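Protein ElaA (Escherichia coli, PDB 5Z6N) probably works as an N-acetyltransferase of the GNAT superfamily, moving an acetyl group from acetyl-coenzyme A to an amine. Local coordinates at residues B[75-80]-B[110-115]; B[22-27]-B[79-84]. All coordinates share one frame; numbering follows the deposited sequence.

Both contacts are partly buried and both use strand 75-82, but their centres lie about 17 Å apart, on opposite sides of the chain's centre. Contact 1 joins this strand to its parallel neighbour 112-117 by backbone hydrogen bonds and aliphatic side chains. Contact 2 sets the far end of the strand against helix 14-31 through side chains alone, apolar around Ile-81 and charged around Arg-24 and Arg-79. Val-75 and Ile-77 face helix 91-106, yet so do Val-80 and Val-82: the alternation slips by one residue between the contacts. With the positive phi of Arg-79 (65°), this is consistent with the beta bulge GNAT proteins carry in this strand beside the acetyl-CoA site.

Contact 1 of 2, residues B[75-80]-B[110-115]; sequences VVIGRV and KPVYLG
Val-75 to Ile-77 run parallel to Val-112 to Leu-114, with axes 4.5 Å apart at their closest and N-to-C directions 30° apart. Three backbone bonds alternate across the pair: Val-75 N to Pro-111 O (3.0 Å), Tyr-113 N to Val-75 O, and Ile-77 N to Tyr-113 O (2.9 Å). The last is nearly straight, 168° at the hydrogen. Beyond it the strands part, since Ile-77 O and Gly-115 N stand 3.9 Å apart without bonding. This opening is consistent with the splay between the same two strands in GNAT folds, where the pantetheine arm of acetyl-CoA inserts.

Ile-77 packs against two residues of the other strand. Its CG1 lies anti to the carbonyl carbon (chi1 -63°), and from there CD1 reaches back to Val-112 CG1 at 3.5 Å; the other branch, CG2, meets Leu-114 CD1 at 3.9 Å, so that Ile-77 lies astride two neighbours. Val-75 presents CB to Val-112 CG2 (3.9 Å), while its CG2 meets Lys-110 CB. On the reverse face Val-76 CG2 comes obliquely to the Tyr-113 side chain, 4.3 Å from its CB.

Val-75, Ile-77 and Val-112 are covered by helix 91-106, through Thr-99, Leu-100 and Cys-103, completing a beta-alpha-beta unit. Strand 59-67 flanks 75-82 on its other edge, and strand 143-148 does the same for 112-117.

Contact 2 of 2, residues B[22-27]-B[79-84]; sequences QLRCAV and RVIVSE
Arg-24 bends at its third torsion (65°) and Arg-79 at its second (-50°), which brings their guanidinium groups together, NH1 to NH1 at 3.8 Å. The two planes are 77° apart, so the groups do not stack; instead Arg-79 CG sits over one face of the Arg-24 guanidinium, toward its rim. These like charges are probably tolerated because carboxylates lie around them: Asp-38 OD1 makes salt bridges to NE of both arginines, and Asp-43 takes Arg-24 NH2. An alanine in place of Arg-24 would probably leave Asp-43 without this mate and Asp-38 with one arginine fewer, and open a gap above Ile-81.

Ile-81 is the apolar centre. Its CG2 meets Leu-23 CD1 (3.3 Å) and Val-27 CG2 (3.7 Å), tip to tip in both cases, while its CD1 lies 3.7 Å from Arg-24 CG, the side chains crossing at about a right angle.

The axes of helix 22-27 and strand 79-82 run nearly perpendicular, 9.5 Å apart at their closest. Val-80 and Val-82 turn instead to helix 91-106, so strand 75-82 is sandwiched between two helices, the alpha-beta-alpha layering characteristic of the GNAT fold.

Contact 1 of 2, residues B[75-80]-B[110-115]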
ATOM      1  N   VAL B  75      -0.363 -21.249 -12.381  1.00 38.79           N
ATOM      2  CA  VAL B  75      -1.099 -20.247 -11.625  1.00 30.25           C
ATOM      3  C   VAL B  75      -0.439 -20.070 -10.263  1.00 31.88           C
ATOM      4  O   VAL B  75      -0.129 -21.051  -9.576  1.00 31.76           O
ATOM      5  CB  VAL B  75      -2.564 -20.675 -11.475  1.00 29.64           C
ATOM      6  CG1 VAL B  75      -3.396 -19.526 -11.002  1.00 28.28           C
ATOM      7  CG2 VAL B  75      -3.102 -21.233 -12.783  1.00 30.47           C
ATOM      8  N   VAL B  76      -0.223 -18.820  -9.862  1.00 33.66           N
ATOM      9  CA  VAL B  76       0.408 -18.505  -8.585  1.00 27.87           C
ATOM     10  C   VAL B  76      -0.651 -17.954  -7.643  1.00 27.25           C
ATOM     11  O   VAL B  76      -1.412 -17.053  -8.016  1.00 26.53           O
ATOM     12  CB  VAL B  76       1.566 -17.505  -8.749  1.00 26.66           C
ATOM     13  CG1 VAL B  76       1.916 -16.861  -7.403  1.00 14.92           C
ATOM     14  CG2 VAL B  76       2.780 -18.200  -9.358  1.00 30.10           C
ATOM     15  N   ILE B  77      -0.702 -18.500  -6.429  1.00 29.07           N
ATOM     16  CA  ILE B  77      -1.506 -17.957  -5.342  1.00 25.15           C
ATOM     17  C   ILE B  77      -0.561 -17.318  -4.335  1.00 22.49           C
ATOM     18  O   ILE B  77       0.509 -17.865  -4.044  1.00 20.94           O
ATOM     19  CB  ILE B  77      -2.372 -19.041  -4.670  1.00 19.36           C
ATOM     20  CG1 ILE B  77      -3.387 -19.613  -5.655  1.00 14.70           C
ATOM     21  CG2 ILE B  77      -3.090 -18.486  -3.450  1.00 22.40           C
ATOM     22  CD1 ILE B  77      -4.274 -20.670  -5.039  1.00 19.10           C
ATOM     23  N   GLY B  78      -0.943 -16.155  -3.819  1.00 22.19           N
ATOM     24  CA  GLY B  78      -0.114 -15.472  -2.843  1.00 20.61           C
ATOM     25  C   GLY B  78      -0.910 -14.413  -2.112  1.00 24.19           C
ATOM     26  O   GLY B  78      -2.071 -14.144  -2.436  1.00 29.47           O
ATOM     27  N   ARG B  79      -0.254 -13.814  -1.113  1.00 23.81           N
ATOM     28  CA  ARG B  79      -0.834 -12.760  -0.270  1.00 27.86           C
ATOM     29  C   ARG B  79      -2.007 -13.275   0.565  1.00 25.27           C
ATOM     30  O   ARG B  79      -2.934 -12.524   0.884  1.00 24.31           O
ATOM     31  CB  ARG B  79      -1.262 -11.545  -1.103  1.00 27.59           C
ATOM     32  CG  ARG B  79      -0.144 -10.877  -1.871  1.00 28.37           C
ATOM     33  CD  ARG B  79       1.045 -10.589  -0.970  1.00 28.55           C
ATOM     34  NE  ARG B  79       1.742  -9.369  -1.354  1.00 26.88           N
ATOM     35  CZ  ARG B  79       2.740  -9.336  -2.232  1.00 19.68           C
ATOM     36  NH1 ARG B  79       3.330  -8.189  -2.528  1.00 18.15           N
ATOM     37  NH2 ARG B  79       3.137 -10.443  -2.840  1.00 16.97           N
ATOM     38  N   VAL B  80      -1.966 -14.551   0.945  1.00 21.77           N
ATOM     39  CA  VAL B  80      -3.099 -15.193   1.606  1.00 28.86           C
ATOM     40  C   VAL B  80      -3.255 -14.626   3.011  1.00 25.42           C
ATOM     41  O   VAL B  80      -2.335 -14.713   3.834  1.00 19.84           O
ATOM     42  CB  VAL B  80      -2.912 -16.716   1.636  1.00 28.30           C
ATOM     43  CG1 VAL B  80      -4.085 -17.386   2.349  1.00 20.08           C
ATOM     44  CG2 VAL B  80      -2.735 -17.254   0.212  1.00 23.47           C
ATOM     45  N   LYS B 110      -3.973 -26.404 -15.671  1.00 54.44           N
ATOM     46  CA  LYS B 110      -2.787 -25.684 -15.235  1.00 44.34           C
ATOM     47  C   LYS B 110      -2.693 -25.909 -13.725  1.00 42.45           C
ATOM     48  O   LYS B 110      -3.689 -25.723 -13.007  1.00 44.81           O
ATOM     49  CB  LYS B 110      -2.818 -24.188 -15.545  1.00 32.72           C
ATOM     50  CG  LYS B 110      -2.182 -23.794 -16.871  1.00 26.22           C
ATOM     51  CD  LYS B 110      -1.784 -22.323 -16.877  1.00 26.19           C
ATOM     52  CE  LYS B 110      -0.949 -21.962 -18.103  1.00 36.68           C
ATOM     53  NZ  LYS B 110      -1.693 -22.206 -19.373  1.00 36.33           N
ATOM     54  N   PRO B 111      -1.525 -26.310 -13.229  1.00 34.45           N
ATOM     55  CA  PRO B 111      -1.354 -26.460 -11.778  1.00 28.04           C
ATOM     56  C   PRO B 111      -1.251 -25.106 -11.096  1.00 28.99           C
ATOM     57  O   PRO B 111      -1.193 -24.052 -11.730  1.00 28.51           O
ATOM     58  CB  PRO B 111      -0.049 -27.265 -11.659  1.00 30.10           C
ATOM     59  CG  PRO B 111       0.452 -27.482 -13.087  1.00 33.61           C
ATOM     60  CD  PRO B 111      -0.278 -26.540 -13.966  1.00 33.96           C
ATOM     61  N   VAL B 112      -1.257 -25.140  -9.768  1.00 33.28           N
ATOM     62  CA  VAL B 112      -1.273 -23.939  -8.943  1.00 30.21           C
ATOM     63  C   VAL B 112      -0.041 -23.949  -8.056  1.00 33.32           C
ATOM     64  O   VAL B 112       0.152 -24.884  -7.271  1.00 40.24           O
ATOM     65  CB  VAL B 112      -2.549 -23.849  -8.094  1.00 27.45           C
ATOM     66  CG1 VAL B 112      -2.319 -22.944  -6.897  1.00 25.78           C
ATOM     67  CG2 VAL B 112      -3.703 -23.346  -8.935  1.00 27.75           C
ATOM     68  N   TYR B 113       0.783 -22.927  -8.156  1.00 27.06           N
ATOM     69  CA  TYR B 113       1.912 -22.791  -7.279  1.00 25.28           C
ATOM     70  C   TYR B 113       1.568 -21.846  -6.138  1.00 26.04           C
ATOM     71  O   TYR B 113       0.770 -20.979  -6.313  1.00 28.72           O
ATOM     72  CB  TYR B 113       3.130 -22.267  -8.035  1.00 27.28           C
ATOM     73  CG  TYR B 113       4.348 -22.116  -7.172  1.00 28.35           C
ATOM     74  CD1 TYR B 113       5.168 -23.176  -6.941  1.00 27.79           C
ATOM     75  CD2 TYR B 113       4.639 -20.924  -6.549  1.00 29.46           C
ATOM     76  CE1 TYR B 113       6.253 -23.058  -6.132  1.00 29.71           C
ATOM     77  CE2 TYR B 113       5.716 -20.807  -5.727  1.00 32.06           C
ATOM     78  CZ  TYR B 113       6.523 -21.872  -5.538  1.00 32.40           C
ATOM     79  OH  TYR B 113       7.595 -21.786  -4.739  1.00 35.44           O
ATOM     80  N   LEU B 114       2.210 -22.009  -4.999  1.00 17.16           N
ATOM     81  CA  LEU B 114       1.985 -21.142  -3.896  1.00 45.41           C
ATOM     82  C   LEU B 114       3.177 -21.039  -2.969  1.00 52.17           C
ATOM     83  O   LEU B 114       3.727 -22.010  -2.513  1.00 54.49           O
ATOM     84  CB  LEU B 114       0.739 -21.601  -3.152  1.00 43.61           C
ATOM     85  CG  LEU B 114       0.271 -21.047  -1.811  1.00 39.26           C
ATOM     86  CD1 LEU B 114      -1.188 -21.372  -1.650  1.00 37.03           C
ATOM     87  CD2 LEU B 114       1.066 -21.624  -0.660  1.00 33.17           C
ATOM     88  N   GLY B 115       3.599 -19.834  -2.693  1.00 51.17           N
ATOM     89  CA  GLY B 115       4.711 -19.656  -1.801  1.00 54.85           C
ATOM     90  C   GLY B 115       4.153 -19.589  -0.417  1.00 57.73           C
ATOM     91  O   GLY B 115       3.167 -18.962  -0.204  1.00 67.45           O
TER

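Contact 2 of 2, residues B[22-27]-B[79-84]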
ATOM      1  N   GLN B  22      -4.160  -1.919   2.218  1.00 16.34           N
ATOM      2  CA  GLN B  22      -4.110  -1.528   3.623  1.00 16.28           C
ATOM      3  C   GLN B  22      -4.108  -2.746   4.533  1.00 18.03           C
ATOM      4  O   GLN B  22      -3.421  -2.766   5.562  1.00 22.60           O
ATOM      5  CB  GLN B  22      -5.293  -0.615   3.944  1.00 19.15           C
ATOM      6  CG  GLN B  22      -5.716  -0.591   5.396  1.00 18.98           C
ATOM      7  CD  GLN B  22      -6.972   0.244   5.617  1.00 24.14           C
ATOM      8  OE1 GLN B  22      -6.891   1.442   5.862  1.00 31.52           O
ATOM      9  NE2 GLN B  22      -8.134  -0.385   5.526  1.00 19.52           N
ATOM     10  N   LEU B  23      -4.877  -3.771   4.172  1.00 22.55           N
ATOM     11  CA  LEU B  23      -4.882  -5.015   4.931  1.00 24.06           C
ATOM     12  C   LEU B  23      -3.620  -5.831   4.674  1.00 23.70           C
ATOM     13  O   LEU B  23      -3.106  -6.480   5.593  1.00 17.75           O
ATOM     14  CB  LEU B  23      -6.148  -5.804   4.586  1.00 24.70           C
ATOM     15  CG  LEU B  23      -6.568  -7.071   5.326  1.00 29.15           C
ATOM     16  CD1 LEU B  23      -5.955  -8.272   4.649  1.00 28.69           C
ATOM     17  CD2 LEU B  23      -6.199  -7.018   6.806  1.00 13.49           C
ATOM     18  N   ARG B  24      -3.095  -5.788   3.447  1.00 24.61           N
ATOM     19  CA  ARG B  24      -1.818  -6.435   3.163  1.00 23.66           C
ATOM     20  C   ARG B  24      -0.687  -5.763   3.928  1.00 28.72           C
ATOM     21  O   ARG B  24       0.174  -6.437   4.506  1.00 30.63           O
ATOM     22  CB  ARG B  24      -1.537  -6.414   1.661  1.00 23.37           C
ATOM     23  CG  ARG B  24      -2.110  -7.596   0.897  1.00 22.87           C
ATOM     24  CD  ARG B  24      -2.411  -7.212  -0.535  1.00 11.18           C
ATOM     25  NE  ARG B  24      -1.198  -6.875  -1.273  1.00 11.22           N
ATOM     26  CZ  ARG B  24      -1.148  -6.723  -2.592  1.00 11.26           C
ATOM     27  NH1 ARG B  24      -0.004  -6.414  -3.183  1.00 14.80           N
ATOM     28  NH2 ARG B  24      -2.241  -6.887  -3.324  1.00 11.25           N
ATOM     29  N   CYS B  25      -0.670  -4.429   3.932  1.00 30.46           N
ATOM     30  CA  CYS B  25       0.313  -3.696   4.721  1.00 29.80           C
ATOM     31  C   CYS B  25       0.198  -4.051   6.200  1.00 28.59           C
ATOM     32  O   CYS B  25       1.204  -4.300   6.875  1.00 27.88           O
ATOM     33  CB  CYS B  25       0.125  -2.191   4.509  1.00 30.36           C
ATOM     34  SG  CYS B  25       1.432  -1.155   5.196  1.00 31.61           S
ATOM     35  N   ALA B  26      -1.036  -4.102   6.709  1.00 26.63           N
ATOM     36  CA  ALA B  26      -1.255  -4.353   8.130  1.00 27.32           C
ATOM     37  C   ALA B  26      -0.749  -5.726   8.558  1.00 27.08           C
ATOM     38  O   ALA B  26      -0.415  -5.927   9.731  1.00 14.80           O
ATOM     39  CB  ALA B  26      -2.740  -4.217   8.456  1.00 24.12           C
ATOM     40  N   VAL B  27      -0.676  -6.677   7.631  1.00 25.64           N
ATOM     41  CA  VAL B  27      -0.318  -8.046   7.983  1.00 25.23           C
ATOM     42  C   VAL B  27       1.107  -8.427   7.602  1.00 24.76           C
ATOM     43  O   VAL B  27       1.839  -9.016   8.406  1.00 18.66           O
ATOM     44  CB  VAL B  27      -1.262  -9.049   7.296  1.00 21.86           C
ATOM     45  CG1 VAL B  27      -0.717 -10.456   7.428  1.00 26.84           C
ATOM     46  CG2 VAL B  27      -2.658  -8.951   7.896  1.00 18.22           C
ATOM     47  N   ARG B  79      -0.254 -13.814  -1.113  1.00 23.81           N
ATOM     48  CA  ARG B  79      -0.834 -12.760  -0.270  1.00 27.86           C
ATOM     49  C   ARG B  79      -2.007 -13.275   0.565  1.00 25.27           C
ATOM     50  O   ARG B  79      -2.934 -12.524   0.884  1.00 24.31           O
ATOM     51  CB  ARG B  79      -1.262 -11.545  -1.103  1.00 27.59           C
ATOM     52  CG  ARG B  79      -0.144 -10.877  -1.871  1.00 28.37           C
ATOM     53  CD  ARG B  79       1.045 -10.589  -0.970  1.00 28.55           C
ATOM     54  NE  ARG B  79       1.742  -9.369  -1.354  1.00 26.88           N
ATOM     55  CZ  ARG B  79       2.740  -9.336  -2.232  1.00 19.68           C
ATOM     56  NH1 ARG B  79       3.330  -8.189  -2.528  1.00 18.15           N
ATOM     57  NH2 ARG B  79       3.137 -10.443  -2.840  1.00 16.97           N
ATOM     58  N   VAL B  80      -1.966 -14.551   0.945  1.00 21.77           N
ATOM     59  CA  VAL B  80      -3.099 -15.193   1.606  1.00 28.86           C
ATOM     60  C   VAL B  80      -3.255 -14.626   3.011  1.00 25.42           C
ATOM     61  O   VAL B  80      -2.335 -14.713   3.834  1.00 19.84           O
ATOM     62  CB  VAL B  80      -2.912 -16.716   1.636  1.00 28.30           C
ATOM     63  CG1 VAL B  80      -4.085 -17.386   2.349  1.00 20.08           C
ATOM     64  CG2 VAL B  80      -2.735 -17.254   0.212  1.00 23.47           C
ATOM     65  N   ILE B  81      -4.422 -14.040   3.295  1.00 26.00           N
ATOM     66  CA  ILE B  81      -4.654 -13.356   4.563  1.00 29.48           C
ATOM     67  C   ILE B  81      -6.008 -13.730   5.142  1.00 28.61           C
ATOM     68  O   ILE B  81      -7.000 -13.858   4.417  1.00 30.04           O
ATOM     69  CB  ILE B  81      -4.578 -11.820   4.425  1.00 27.51           C
ATOM     70  CG1 ILE B  81      -3.261 -11.387   3.790  1.00 21.98           C
ATOM     71  CG2 ILE B  81      -4.732 -11.171   5.788  1.00 13.29           C
ATOM     72  CD1 ILE B  81      -3.175  -9.904   3.558  1.00 17.92           C
ATOM     73  N   VAL B  82      -6.035 -13.903   6.461  1.00 27.88           N
ATOM     74  CA  VAL B  82      -7.225 -13.749   7.284  1.00 26.88           C
ATOM     75  C   VAL B  82      -6.915 -12.682   8.325  1.00 32.07           C
ATOM     76  O   VAL B  82      -5.821 -12.671   8.902  1.00 30.38           O
ATOM     77  CB  VAL B  82      -7.637 -15.071   7.962  1.00 26.81           C
ATOM     78  CG1 VAL B  82      -8.768 -14.829   8.946  1.00 25.97           C
ATOM     79  CG2 VAL B  82      -8.029 -16.108   6.921  1.00 21.84           C
ATOM     80  N   SER B  83      -7.860 -11.771   8.548  1.00 40.56           N
ATOM     81  CA  SER B  83      -7.646 -10.715   9.531  1.00 39.86           C
ATOM     82  C   SER B  83      -7.624 -11.305  10.938  1.00 39.45           C
ATOM     83  O   SER B  83      -8.417 -12.191  11.269  1.00 43.01           O
ATOM     84  CB  SER B  83      -8.724  -9.637   9.408  1.00 34.93           C
ATOM     85  OG  SER B  83      -9.964 -10.079   9.925  1.00 36.26           O
ATOM     86  N   GLU B  84      -6.705 -10.797  11.771  1.00 35.69           N
ATOM     87  CA  GLU B  84      -6.346 -11.490  13.008  1.00 34.82           C
ATOM     88  C   GLU B  84      -7.511 -11.609  13.977  1.00 31.23           C
ATOM     89  O   GLU B  84      -7.517 -12.513  14.822  1.00 27.35           O
ATOM     90  CB  GLU B  84      -5.166 -10.800  13.692  1.00 37.94           C
ATOM     91  CG  GLU B  84      -5.196  -9.282  13.646  1.00 45.77           C
ATOM     92  CD  GLU B  84      -4.242  -8.726  12.610  1.00 52.95           C
ATOM     93  OE1 GLU B  84      -4.608  -8.692  11.414  1.00 46.59           O
ATOM     94  OE2 GLU B  84      -3.122  -8.339  12.999  1.00 58.45           O
TER